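Local coordinates for protein staphylococcal enterotoxin-like toxin (Staphylococcus aureus, PDB 4DXF) that probably binds carbohydrate as a staphylococcal superantigen-like protein, with an OB-fold domain and a beta-grasp domain, at residues L60-Y68 with Q183-I191. Residues are numbered along the deposited sequence; the frame is centred on the assembly and turned at random.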
loop_
_atom_site.group_PDB
_atom_site.type_symbol
_atom_site.label_atom_id
_atom_site.label_comp_id
_atom_site.label_asym_id
_atom_site.label_seq_id
_atom_site.Cartn_x
_atom_site.Cartn_y
_atom_site.Cartn_z
ATOM N N LEU A 60 -5.751 -9.123 -9.836
ATOM C CA LEU A 60 -4.847 -8.521 -10.809
ATOM C C LEU A 60 -5.498 -7.286 -11.449
ATOM O O LEU A 60 -6.336 -7.393 -12.358
ATOM C CB LEU A 60 -4.435 -9.516 -11.877
ATOM C CG LEU A 60 -3.808 -10.768 -11.210
ATOM C CD1 LEU A 60 -3.643 -11.969 -12.184
ATOM C CD2 LEU A 60 -2.415 -10.376 -10.639
ATOM N N VAL A 61 -5.128 -6.125 -10.925
ATOM C CA VAL A 61 -5.737 -4.860 -11.335
ATOM C C VAL A 61 -4.676 -4.036 -11.964
ATOM O O VAL A 61 -3.472 -4.361 -11.867
ATOM C CB VAL A 61 -6.386 -4.108 -10.135
ATOM C CG1 VAL A 61 -7.533 -4.915 -9.573
ATOM C CG2 VAL A 61 -5.298 -3.805 -9.043
ATOM N N GLY A 62 -5.088 -2.959 -12.648
ATOM C CA GLY A 62 -4.178 -2.063 -13.279
ATOM C C GLY A 62 -3.206 -2.770 -14.196
ATOM O O GLY A 62 -3.622 -3.632 -15.031
ATOM N N LYS A 63 -1.921 -2.456 -14.010
ATOM C CA LYS A 63 -0.842 -2.983 -14.867
ATOM C C LYS A 63 -0.579 -4.495 -14.688
ATOM O O LYS A 63 -0.069 -5.141 -15.611
ATOM C CB LYS A 63 0.457 -2.216 -14.666
ATOM C CG LYS A 63 0.485 -0.800 -15.313
ATOM C CD LYS A 63 1.908 -0.204 -15.289
ATOM C CE LYS A 63 1.942 1.336 -15.504
ATOM N NZ LYS A 63 1.189 2.078 -14.404
ATOM N N ASP A 64 -0.986 -5.058 -13.549
ATOM C CA ASP A 64 -0.789 -6.484 -13.257
ATOM C C ASP A 64 -1.482 -7.445 -14.195
ATOM O O ASP A 64 -1.057 -8.603 -14.276
ATOM C CB ASP A 64 -1.193 -6.840 -11.827
ATOM C CG ASP A 64 -0.105 -6.518 -10.835
ATOM O OD1 ASP A 64 1.009 -6.086 -11.242
ATOM O OD2 ASP A 64 -0.380 -6.684 -9.630
ATOM N N ASP A 65 -2.583 -7.025 -14.824
ATOM C CA ASP A 65 -3.348 -7.970 -15.613
ATOM C C ASP A 65 -2.552 -8.396 -16.832
ATOM O O ASP A 65 -2.435 -9.591 -17.066
ATOM C CB ASP A 65 -4.753 -7.490 -15.987
ATOM C CG ASP A 65 -5.536 -8.568 -16.742
ATOM O OD1 ASP A 65 -6.024 -9.542 -16.113
ATOM O OD2 ASP A 65 -5.640 -8.425 -17.968
ATOM N N LYS A 66 -1.903 -7.452 -17.518
ATOM C CA LYS A 66 -1.057 -7.793 -18.695
ATOM C C LYS A 66 0.284 -8.325 -18.261
ATOM O O LYS A 66 0.941 -9.039 -19.018
ATOM C CB LYS A 66 -0.772 -6.571 -19.583
ATOM C CG LYS A 66 -1.879 -6.173 -20.551
ATOM C CD LYS A 66 -1.598 -4.740 -21.083
ATOM C CE LYS A 66 -2.663 -4.216 -22.067
ATOM N NZ LYS A 66 -4.020 -4.379 -21.492
ATOM N N LYS A 67 0.706 -7.965 -17.049
ATOM C CA LYS A 67 2.037 -8.289 -16.573
ATOM C C LYS A 67 2.165 -9.783 -16.306
ATOM O O LYS A 67 3.219 -10.371 -16.569
ATOM C CB LYS A 67 2.309 -7.519 -15.266
ATOM C CG LYS A 67 3.755 -7.625 -14.750
ATOM C CD LYS A 67 3.986 -6.636 -13.583
ATOM C CE LYS A 67 5.372 -6.769 -12.981
ATOM N NZ LYS A 67 5.681 -5.619 -12.005
ATOM N N TYR A 68 1.115 -10.396 -15.769
ATOM C CA TYR A 68 1.158 -11.818 -15.369
ATOM C C TYR A 68 0.184 -12.729 -16.137
ATOM O O TYR A 68 -1.020 -12.737 -15.842
ATOM C CB TYR A 68 0.871 -12.017 -13.877
ATOM C CG TYR A 68 1.788 -11.245 -12.991
ATOM C CD1 TYR A 68 3.067 -11.705 -12.712
ATOM C CD2 TYR A 68 1.352 -10.051 -12.407
ATOM C CE1 TYR A 68 3.936 -10.955 -11.853
ATOM C CE2 TYR A 68 2.203 -9.286 -11.614
ATOM C CZ TYR A 68 3.475 -9.777 -11.293
ATOM O OH TYR A 68 4.330 -9.025 -10.492
ATOM N N GLN A 183 -6.604 4.631 -5.222
ATOM C CA GLN A 183 -7.340 4.018 -6.367
ATOM C C GLN A 183 -6.839 2.572 -6.562
ATOM O O GLN A 183 -5.636 2.359 -6.554
ATOM C CB GLN A 183 -7.060 4.837 -7.610
ATOM C CG GLN A 183 -7.624 6.272 -7.520
ATOM C CD GLN A 183 -8.640 6.610 -8.641
ATOM O OE1 GLN A 183 -8.576 6.071 -9.760
ATOM N NE2 GLN A 183 -9.584 7.516 -8.329
ATOM N N GLU A 184 -7.754 1.624 -6.746
ATOM C CA GLU A 184 -7.356 0.211 -6.878
ATOM C C GLU A 184 -6.342 -0.096 -7.979
ATOM O O GLU A 184 -5.406 -0.903 -7.728
ATOM C CB GLU A 184 -8.567 -0.671 -7.021
ATOM C CG GLU A 184 -9.286 -0.885 -5.716
ATOM C CD GLU A 184 -10.057 -2.148 -5.725
ATOM O OE1 GLU A 184 -10.123 -2.807 -6.824
ATOM O OE2 GLU A 184 -10.594 -2.484 -4.650
ATOM N N ASN A 185 -6.485 0.492 -9.187
ATOM C CA ASN A 185 -5.394 0.309 -10.234
ATOM C C ASN A 185 -3.965 0.688 -9.769
ATOM O O ASN A 185 -2.981 0.038 -10.124
ATOM C CB ASN A 185 -5.731 1.022 -11.552
ATOM C CG ASN A 185 -5.771 2.527 -11.379
ATOM O OD1 ASN A 185 -6.516 3.044 -10.539
ATOM N ND2 ASN A 185 -4.929 3.227 -12.108
ATOM N N ARG A 186 -3.828 1.728 -8.940
ATOM C CA ARG A 186 -2.501 2.148 -8.492
ATOM C C ARG A 186 -1.883 1.193 -7.394
ATOM O O ARG A 186 -0.662 1.301 -7.090
ATOM C CB ARG A 186 -2.608 3.550 -7.909
ATOM C CG ARG A 186 -3.199 4.626 -8.912
ATOM C CD ARG A 186 -3.212 5.938 -8.070
ATOM N NE ARG A 186 -1.859 6.419 -7.953
ATOM C CZ ARG A 186 -1.520 7.380 -7.110
ATOM N NH1 ARG A 186 -2.498 7.890 -6.360
ATOM N NH2 ARG A 186 -0.261 7.816 -7.063
ATOM N N MET A 187 -2.718 0.359 -6.808
ATOM C CA MET A 187 -2.327 -0.677 -5.787
ATOM C C MET A 187 -1.376 -1.677 -6.456
ATOM O O MET A 187 -0.482 -2.249 -5.809
ATOM C CB MET A 187 -3.527 -1.426 -5.163
ATOM C CG MET A 187 -4.231 -0.558 -4.062
ATOM S SD MET A 187 -5.566 -1.267 -3.413
ATOM C CE MET A 187 -6.144 0.076 -2.256
ATOM N N ALA A 188 -1.500 -1.800 -7.764
ATOM C CA ALA A 188 -0.604 -2.714 -8.469
ATOM C C ALA A 188 0.641 -2.057 -8.922
ATOM O O ALA A 188 1.560 -2.761 -9.349
ATOM C CB ALA A 188 -1.343 -3.377 -9.674
ATOM N N ASP A 189 0.762 -0.736 -8.807
ATOM C CA ASP A 189 1.953 -0.040 -9.289
ATOM C C ASP A 189 3.145 -0.310 -8.394
ATOM O O ASP A 189 2.949 -0.431 -7.164
ATOM C CB ASP A 189 1.739 1.472 -9.414
ATOM C CG ASP A 189 0.971 1.866 -10.724
ATOM O OD1 ASP A 189 1.216 1.236 -11.776
ATOM O OD2 ASP A 189 0.157 2.818 -10.694
ATOM N N VAL A 190 4.321 -0.459 -8.998
ATOM C CA VAL A 190 5.489 -0.789 -8.226
ATOM C C VAL A 190 6.594 0.187 -8.512
ATOM O O VAL A 190 6.730 0.702 -9.658
ATOM C CB VAL A 190 5.970 -2.270 -8.470
ATOM C CG1 VAL A 190 4.833 -3.288 -8.258
ATOM C CG2 VAL A 190 6.574 -2.364 -9.850
ATOM N N ILE A 191 7.440 0.422 -7.499
ATOM C CA ILE A 191 8.585 1.316 -7.617
ATOM C C ILE A 191 9.834 0.713 -6.998
ATOM O O ILE A 191 9.789 -0.324 -6.322
ATOM C CB ILE A 191 8.352 2.723 -6.944
ATOM C CG1 ILE A 191 8.114 2.587 -5.438
ATOM C CG2 ILE A 191 7.098 3.342 -7.560
ATOM C CD1 ILE A 191 8.019 3.997 -4.679
HETATM O O HOH W 1 -1.208 -0.329 -12.106
HETATM O O HOH W 2 1.935 -3.841 -11.781
#
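The carboxylate of Asp-64 turns one face to the methyl of Ala-188, whose CB lies 3.6 Å from Asp-64 CG, while that of Asp-189 is met on the syn side of OD1 by the ammonium of Lys-63. The Tyr-68 ring, with Lys-67 CG over one face near the rim, has Asp-64 CG in its plane at the edge. This is an interdomain contact of the superantigen fold: a type II' turn from Val-61 to Asp-64, leading into helix 64-67 of the OB-fold, meets the short, weakly bonded helix at about 184-187 and the following loop of the beta-grasp domain.

The backbones come closest at Gly-62 and Asn-185, whose CA atoms are 4.0 Å apart. Beside them Val-61 CG2, set between its own backbone N and carbonyl carbon (CG1 at chi1 -64°), touches Glu-184 O at 3.2 Å. Val-61 also rests on Val-94 of strand 92-99. The buried Ala-188 CB lies 3.2 Å from Val-61 O and 4.0 Å from Val-61 CG2, with the Asp-64 carboxylate on another side.

Towards the more exposed side, Lys-63 bends at its last torsion (chi4 62°) and its NZ approaches Asp-189 OD1 to 2.8 Å, 23° out of the carboxylate plane, in a salt bridge. Further along, Lys-67 NZ and Val-190 CG2 meet tip to tip. Two waters bridge the segments: one accepts from Lys-63 N and donates to Asn-185 O, and weakly to Asp-189 OD1, so two donors meet that oxygen; the other donates to Asp-64 OD1 and to Ala-188 O.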